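Local coordinates for protein 2-methyl-aconitate isomerase (Shewanella oneidensis, PDB 5K87) that isomerises 2-methyl-aconitate between its trans and cis forms in the 2-methylcitrate cycle that degrades propionate, working as a homodimer, at residues H87-L92 and N123-A128; A285-P290 and T339-A344. The protein carries 1 engineered substitution. All coordinates share one frame; numbering follows the deposited sequence. Where two conformers were deposited one is given.

In the fold
Both contacts pack a helix or the loop after one against an end of a strand, yet they sit on opposite sides of the chain's centre, with centres about 37 Å apart. Interaction 1 is wholly buried: the loop leaving helix 113-122 meets the beginning of strand 89-96, and an acid whose charge is answered by an arginine of the neighbouring strand lies among aliphatic groups. Interaction 2, between the end of strand 283-288 and the short helix 340-344, runs from a buried valine to exposed proline at its border. Neither has a hydrogen bond across it. Carbonyl oxygens behave differently, however: two confront each other in interaction 1, whereas C-H groups approach them in interaction 2.

Interaction 1: H87-L92 and N123-A128; sequences HDVDYL and NGLIDA
Above the plane of the Asp-88 carboxylate, but beyond its CB end, Ile-126 CD1 packs on Asp-88 CB at 3.5 Å and stays 4.3 Å from CG. The OD1 of this carboxylate forms a salt bridge with Arg-140 NH2 of strand 135-143. A second pair of flat groups, the peptide carbonyls of Asp-88 and Leu-125, brings its oxygens within 3.3 Å of each other; both are acceptors, so no bond joins them. Ile-126 reaches across by its longer branch: CG1 lies anti to the carbonyl carbon (chi1 -51°), and CD1 at its tip also comes to 4.3 Å from Val-89 CB. At the first residue of the strand, Val-89 turns CG2 to Leu-125 CD1 at 4.0 Å, the two side chains crossing obliquely. Ala-120 of helix 113-122 touches both Val-89 and Ile-126, while Leu-79 of strand 75-81 backs Leu-125. The loop following the helix is thereby packed against the entry to strand 89-96, away from the substrate site. With no hydrogen bond between the segments, cohesion here rests on methyl contacts, and Arg-140 probably does much to make the buried charge of Asp-88 tolerable.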
ATOM      1  N   HIS A  87      23.537  22.134  13.897  1.00 15.64           N
ATOM      2  CA  HIS A  87      22.425  21.286  13.473  1.00 14.19           C
ATOM      3  C   HIS A  87      21.486  21.048  14.630  1.00 16.37           C
ATOM      4  O   HIS A  87      21.897  21.082  15.793  1.00 16.90           O
ATOM      5  CB  HIS A  87      22.916  19.957  12.905  1.00 14.35           C
ATOM      6  CG  HIS A  87      23.693  20.104  11.636  1.00 16.04           C
ATOM      7  ND1 HIS A  87      24.990  20.568  11.612  1.00 16.69           N
ATOM      8  CD2 HIS A  87      23.352  19.873  10.346  1.00 14.41           C
ATOM      9  CE1 HIS A  87      25.418  20.610  10.361  1.00 16.85           C
ATOM     10  NE2 HIS A  87      24.443  20.192   9.573  1.00 15.24           N
ATOM     11  N   ASP A  88      20.222  20.820  14.308  1.00 13.20           N
ATOM     12  CA  ASP A  88      19.205  20.602  15.327  1.00 15.24           C
ATOM     13  C   ASP A  88      18.865  19.133  15.558  1.00 15.20           C
ATOM     14  O   ASP A  88      18.656  18.695  16.693  1.00 18.86           O
ATOM     15  CB  ASP A  88      17.938  21.349  14.944  1.00 16.89           C
ATOM     16  CG  ASP A  88      18.170  22.826  14.797  1.00 18.39           C
ATOM     17  OD1 ASP A  88      18.534  23.458  15.811  1.00 21.82           O
ATOM     18  OD2 ASP A  88      17.999  23.375  13.687  1.00 17.82           O
ATOM     19  N   VAL A  89      18.803  18.363  14.486  1.00 13.92           N
ATOM     20  CA  VAL A  89      18.280  17.015  14.592  1.00 13.17           C
ATOM     21  C   VAL A  89      19.095  16.101  13.688  1.00 12.48           C
ATOM     22  O   VAL A  89      19.507  16.515  12.600  1.00 14.19           O
ATOM     23  CB  VAL A  89      16.763  16.985  14.220  1.00 14.69           C
ATOM     24  CG1 VAL A  89      16.534  17.470  12.797  1.00 14.36           C
ATOM     25  CG2 VAL A  89      16.158  15.595  14.436  1.00 15.56           C
ATOM     26  N   ASP A  90      19.355  14.880  14.146  1.00 12.66           N
ATOM     27  CA  ASP A  90      19.989  13.849  13.327  0.92 12.43           C
ATOM     28  C   ASP A  90      18.921  12.953  12.703  1.00 12.59           C
ATOM     29  O   ASP A  90      17.977  12.517  13.381  1.00 13.20           O
ATOM     30  CB  ASP A  90      20.911  12.966  14.159  0.92 14.19           C
ATOM     31  CG  ASP A  90      22.206  13.643  14.544  0.92 16.71           C
ATOM     32  OD1 ASP A  90      22.461  14.784  14.117  0.92 16.08           O
ATOM     33  OD2 ASP A  90      22.985  12.998  15.277  0.92 20.95           O
ATOM     34  N   TYR A  91      19.115  12.637  11.429  1.00 11.72           N
ATOM     35  CA  TYR A  91      18.121  11.932  10.624  1.00 11.38           C
ATOM     36  C   TYR A  91      18.744  10.678  10.006  1.00 11.93           C
ATOM     37  O   TYR A  91      19.692  10.774   9.223  1.00 12.14           O
ATOM     38  CB  TYR A  91      17.631  12.907   9.550  1.00 10.85           C
ATOM     39  CG  TYR A  91      16.865  12.379   8.349  1.00 10.88           C
ATOM     40  CD1 TYR A  91      16.119  11.202   8.394  1.00 11.25           C
ATOM     41  CD2 TYR A  91      16.883  13.089   7.154  1.00 12.11           C
ATOM     42  CE1 TYR A  91      15.417  10.756   7.280  1.00 11.35           C
ATOM     43  CE2 TYR A  91      16.179  12.654   6.041  1.00 11.96           C
ATOM     44  CZ  TYR A  91      15.457  11.485   6.113  1.00 11.35           C
ATOM     45  OH  TYR A  91      14.761  11.034   5.015  1.00 12.85           O
ATOM     46  N   LEU A  92      18.203   9.515  10.375  1.00 11.10           N
ATOM     47  CA  LEU A  92      18.535   8.256   9.713  1.00 11.08           C
ATOM     48  C   LEU A  92      17.337   7.744   8.932  1.00 12.15           C
ATOM     49  O   LEU A  92      16.217   7.670   9.459  1.00 11.97           O
ATOM     50  CB  LEU A  92      18.964   7.185  10.713  1.00 12.79           C
ATOM     51  CG  LEU A  92      20.377   7.299  11.276  1.00 13.99           C
ATOM     52  CD1 LEU A  92      20.565   6.295  12.409  1.00 16.62           C
ATOM     53  CD2 LEU A  92      21.407   7.069  10.178  1.00 15.69           C
ATOM     54  N   ASN A 123       8.065  16.964  18.224  1.00 13.09           N
ATOM     55  CA  ASN A 123       8.452  15.933  19.187  1.00 15.32           C
ATOM     56  C   ASN A 123       9.644  16.289  20.052  1.00 16.03           C
ATOM     57  O   ASN A 123      10.342  15.415  20.554  1.00 17.57           O
ATOM     58  CB  ASN A 123       8.649  14.595  18.479  1.00 16.32           C
ATOM     59  CG  ASN A 123       7.337  14.005  18.021  1.00 18.73           C
ATOM     60  OD1 ASN A 123       6.622  13.387  18.810  1.00 22.11           O
ATOM     61  ND2 ASN A 123       6.984  14.232  16.763  1.00 14.77           N
ATOM     62  N   GLY A 124       9.867  17.585  20.230  1.00 15.80           N
ATOM     63  CA  GLY A 124      10.823  18.037  21.226  1.00 17.64           C
ATOM     64  C   GLY A 124      12.284  17.874  20.856  1.00 16.67           C
ATOM     65  O   GLY A 124      13.142  17.830  21.739  1.00 17.65           O
ATOM     66  N   LEU A 125      12.589  17.797  19.563  1.00 16.04           N
ATOM     67  CA  LEU A 125      13.969  17.592  19.136  1.00 15.95           C
ATOM     68  C   LEU A 125      14.645  18.890  18.717  1.00 18.49           C
ATOM     69  O   LEU A 125      15.821  18.893  18.380  1.00 19.19           O
ATOM     70  CB  LEU A 125      14.041  16.553  18.010  1.00 15.58           C
ATOM     71  CG  LEU A 125      13.512  15.177  18.402  1.00 15.13           C
ATOM     72  CD1 LEU A 125      13.647  14.214  17.228  1.00 16.98           C
ATOM     73  CD2 LEU A 125      14.258  14.654  19.617  1.00 18.05           C
ATOM     74  N   ILE A 126      13.898  19.991  18.751  1.00 17.77           N
ATOM     75  CA  ILE A 126      14.421  21.290  18.341  1.00 18.42           C
ATOM     76  C   ILE A 126      14.447  22.259  19.521  1.00 18.60           C
ATOM     77  O   ILE A 126      13.424  22.440  20.179  1.00 19.04           O
ATOM     78  CB  ILE A 126      13.558  21.928  17.223  1.00 20.93           C
ATOM     79  CG1 ILE A 126      13.320  20.942  16.071  1.00 20.70           C
ATOM     80  CG2 ILE A 126      14.192  23.235  16.742  1.00 22.96           C
ATOM     81  CD1 ILE A 126      14.563  20.568  15.305  1.00 21.92           C
ATOM     82  N   ASP A 127      15.608  22.869  19.767  1.00 16.84           N
ATOM     83  CA  ASP A 127      15.781  23.909  20.790  1.00 18.44           C
ATOM     84  C   ASP A 127      14.609  24.875  20.723  1.00 18.42           C
ATOM     85  O   ASP A 127      14.375  25.496  19.690  1.00 19.47           O
ATOM     86  CB  ASP A 127      17.093  24.660  20.526  1.00 21.56           C
ATOM     87  CG  ASP A 127      17.432  25.688  21.601  1.00 29.22           C
ATOM     88  OD1 ASP A 127      16.578  26.004  22.454  1.00 23.56           O
ATOM     89  OD2 ASP A 127      18.573  26.199  21.577  1.00 33.24           O
ATOM     90  N   ALA A 128      13.872  24.995  21.823  1.00 19.43           N
ATOM     91  CA  ALA A 128      12.688  25.853  21.875  1.00 21.07           C
ATOM     92  C   ALA A 128      12.967  27.292  21.456  1.00 19.79           C
ATOM     93  O   ALA A 128      12.092  27.959  20.909  1.00 21.34           O
ATOM     94  CB  ALA A 128      12.063  25.818  23.268  1.00 24.65           C
TER

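Interaction 2: A285-P290 and T339-A344; sequences AFVAPP and TLVNLA
Val-287 and Ala-344 meet where strand 283-288 of the second half of this diaminopimelate epimerase-like fold runs beside the short helix 340-344, their segment axes 7.8 Å apart and inclined at 29°. The valine is the side chain to follow; it lies about 12 Å from the side chain of Met-323, a probable proton donor/acceptor. Its CB already faces the helix, 4.3 Å from the methyl of Ala-344. From there the branches part. CG1, anti to the carbonyl carbon (chi1 -54°), extends to Val-341 CG2 at 4.2 Å, where Ile-330, Ala-333 and Ala-334 of helix 324-334 also pack on Val-341. CG2 lies between the backbone N and the carbonyl carbon, and meets the helix backbone at Leu-340 O, 3.9 Å away, as well as Ala-344 CB. That carbonyl accepts from Ala-344 N within the helix; the methyl makes only a van der Waals contact with it. The helix has its own start secured: Thr-339 is the N-cap residue, its OG1 accepting from Asn-342 N at 3.0 Å. Beyond the strand, exposed Pro-289 borders the contact. Its CA directs a C-H at Ala-344 O, 3.5 Å away with an angle of 146° at the hydrogen.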
ATOM      1  N   ALA A 285      18.297   6.254 -13.984  1.00 13.26           N
ATOM      2  CA  ALA A 285      17.254   7.109 -14.533  1.00 12.48           C
ATOM      3  C   ALA A 285      17.497   7.350 -16.009  1.00 13.20           C
ATOM      4  O   ALA A 285      18.624   7.229 -16.502  1.00 15.79           O
ATOM      5  CB  ALA A 285      17.213   8.431 -13.789  1.00 15.51           C
ATOM      6  N   PHE A 286      16.440   7.691 -16.723  1.00 13.33           N
ATOM      7  CA  PHE A 286      16.578   8.042 -18.127  1.00 13.48           C
ATOM      8  C   PHE A 286      15.946   9.393 -18.428  1.00 13.29           C
ATOM      9  O   PHE A 286      14.964   9.788 -17.789  1.00 14.18           O
ATOM     10  CB  PHE A 286      16.130   6.917 -19.079  1.00 14.46           C
ATOM     11  CG  PHE A 286      14.707   6.447 -18.906  1.00 16.09           C
ATOM     12  CD1 PHE A 286      14.388   5.483 -17.958  1.00 15.68           C
ATOM     13  CD2 PHE A 286      13.703   6.902 -19.747  1.00 16.93           C
ATOM     14  CE1 PHE A 286      13.089   5.018 -17.828  1.00 18.48           C
ATOM     15  CE2 PHE A 286      12.405   6.434 -19.620  1.00 18.40           C
ATOM     16  CZ  PHE A 286      12.102   5.492 -18.659  1.00 19.04           C
ATOM     17  N   VAL A 287      16.542  10.105 -19.386  1.00 13.50           N
ATOM     18  CA  VAL A 287      16.202  11.502 -19.632  1.00 13.59           C
ATOM     19  C   VAL A 287      15.868  11.740 -21.100  1.00 14.31           C
ATOM     20  O   VAL A 287      16.297  10.985 -21.976  1.00 14.90           O
ATOM     21  CB  VAL A 287      17.367  12.453 -19.225  1.00 15.08           C
ATOM     22  CG1 VAL A 287      17.776  12.202 -17.786  1.00 16.19           C
ATOM     23  CG2 VAL A 287      18.576  12.301 -20.158  1.00 15.68           C
ATOM     24  N   ALA A 288      15.112  12.798 -21.364  1.00 13.91           N
ATOM     25  CA  ALA A 288      14.779  13.176 -22.728  1.00 14.76           C
ATOM     26  C   ALA A 288      14.401  14.646 -22.774  1.00 15.31           C
ATOM     27  O   ALA A 288      14.041  15.229 -21.751  1.00 14.28           O
ATOM     28  CB  ALA A 288      13.632  12.329 -23.244  1.00 16.21           C
ATOM     29  N   PRO A 289      14.486  15.261 -23.971  1.00 15.52           N
ATOM     30  CA  PRO A 289      13.984  16.634 -24.102  1.00 16.47           C
ATOM     31  C   PRO A 289      12.474  16.696 -23.861  1.00 16.85           C
ATOM     32  O   PRO A 289      11.811  15.658 -23.882  1.00 16.47           O
ATOM     33  CB  PRO A 289      14.305  16.977 -25.568  1.00 16.95           C
ATOM     34  CG  PRO A 289      15.421  16.054 -25.946  1.00 18.23           C
ATOM     35  CD  PRO A 289      15.134  14.783 -25.211  1.00 17.22           C
ATOM     36  N   PRO A 290      11.932  17.899 -23.637  1.00 15.61           N
ATOM     37  CA  PRO A 290      10.498  18.059 -23.395  1.00 17.03           C
ATOM     38  C   PRO A 290       9.642  17.408 -24.467  1.00 17.64           C
ATOM     39  O   PRO A 290       9.953  17.476 -25.667  1.00 18.01           O
ATOM     40  CB  PRO A 290      10.307  19.576 -23.445  1.00 18.49           C
ATOM     41  CG  PRO A 290      11.612  20.111 -22.994  1.00 17.62           C
ATOM     42  CD  PRO A 290      12.645  19.184 -23.556  1.00 17.23           C
ATOM     43  N   THR A 339      26.489  17.747 -19.058  1.00 15.50           N
ATOM     44  CA  THR A 339      25.951  16.458 -18.604  1.00 14.53           C
ATOM     45  C   THR A 339      24.777  16.074 -19.490  1.00 14.36           C
ATOM     46  O   THR A 339      24.200  16.922 -20.167  1.00 15.38           O
ATOM     47  CB  THR A 339      25.460  16.485 -17.142  1.00 15.39           C
ATOM     48  OG1 THR A 339      24.299  17.311 -17.044  1.00 15.22           O
ATOM     49  CG2 THR A 339      26.545  16.972 -16.193  1.00 16.06           C
ATOM     50  N   LEU A 340      24.410  14.795 -19.492  1.00 15.09           N
ATOM     51  CA  LEU A 340      23.267  14.363 -20.284  1.00 15.40           C
ATOM     52  C   LEU A 340      21.979  15.049 -19.837  1.00 15.09           C
ATOM     53  O   LEU A 340      21.091  15.300 -20.642  1.00 15.21           O
ATOM     54  CB  LEU A 340      23.095  12.846 -20.217  1.00 17.96           C
ATOM     55  CG  LEU A 340      24.163  12.002 -20.907  1.00 18.95           C
ATOM     56  CD1 LEU A 340      23.668  10.573 -21.052  1.00 20.22           C
ATOM     57  CD2 LEU A 340      24.538  12.584 -22.263  1.00 20.68           C
ATOM     58  N   VAL A 341      21.877  15.332 -18.541  1.00 14.70           N
ATOM     59  CA  VAL A 341      20.706  16.007 -18.004  1.00 13.67           C
ATOM     60  C   VAL A 341      20.663  17.446 -18.525  1.00 13.28           C
ATOM     61  O   VAL A 341      19.643  17.925 -19.006  1.00 13.67           O
ATOM     62  CB  VAL A 341      20.734  15.998 -16.464  1.00 12.95           C
ATOM     63  CG1 VAL A 341      19.547  16.753 -15.899  1.00 16.51           C
ATOM     64  CG2 VAL A 341      20.771  14.556 -15.928  1.00 17.04           C
ATOM     65  N   ASN A 342      21.801  18.121 -18.430  1.00 14.47           N
ATOM     66  CA  ASN A 342      21.941  19.472 -18.953  1.00 14.38           C
ATOM     67  C   ASN A 342      21.597  19.537 -20.441  1.00 14.76           C
ATOM     68  O   ASN A 342      20.880  20.431 -20.884  1.00 15.80           O
ATOM     69  CB  ASN A 342      23.356  19.964 -18.707  1.00 15.85           C
ATOM     70  CG  ASN A 342      23.617  21.304 -19.347  1.00 15.59           C
ATOM     71  OD1 ASN A 342      24.197  21.376 -20.431  1.00 16.63           O
ATOM     72  ND2 ASN A 342      23.183  22.372 -18.692  1.00 15.46           N
ATOM     73  N   LEU A 343      22.076  18.563 -21.201  1.00 15.02           N
ATOM     74  CA  LEU A 343      21.855  18.566 -22.641  1.00 17.07           C
ATOM     75  C   LEU A 343      20.391  18.309 -22.990  1.00 17.05           C
ATOM     76  O   LEU A 343      19.855  18.911 -23.917  1.00 18.10           O
ATOM     77  CB  LEU A 343      22.770  17.556 -23.328  1.00 18.13           C
ATOM     78  CG  LEU A 343      24.263  17.900 -23.278  1.00 18.42           C
ATOM     79  CD1 LEU A 343      25.075  16.793 -23.924  1.00 26.20           C
ATOM     80  CD2 LEU A 343      24.548  19.235 -23.954  1.00 24.90           C
ATOM     81  N   ALA A 344      19.735  17.424 -22.238  1.00 15.93           N
ATOM     82  CA  ALA A 344      18.315  17.175 -22.444  1.00 16.41           C
ATOM     83  C   ALA A 344      17.522  18.454 -22.202  1.00 16.91           C
ATOM     84  O   ALA A 344      16.466  18.665 -22.802  1.00 18.40           O
ATOM     85  CB  ALA A 344      17.822  16.051 -21.529  1.00 16.23           C
TER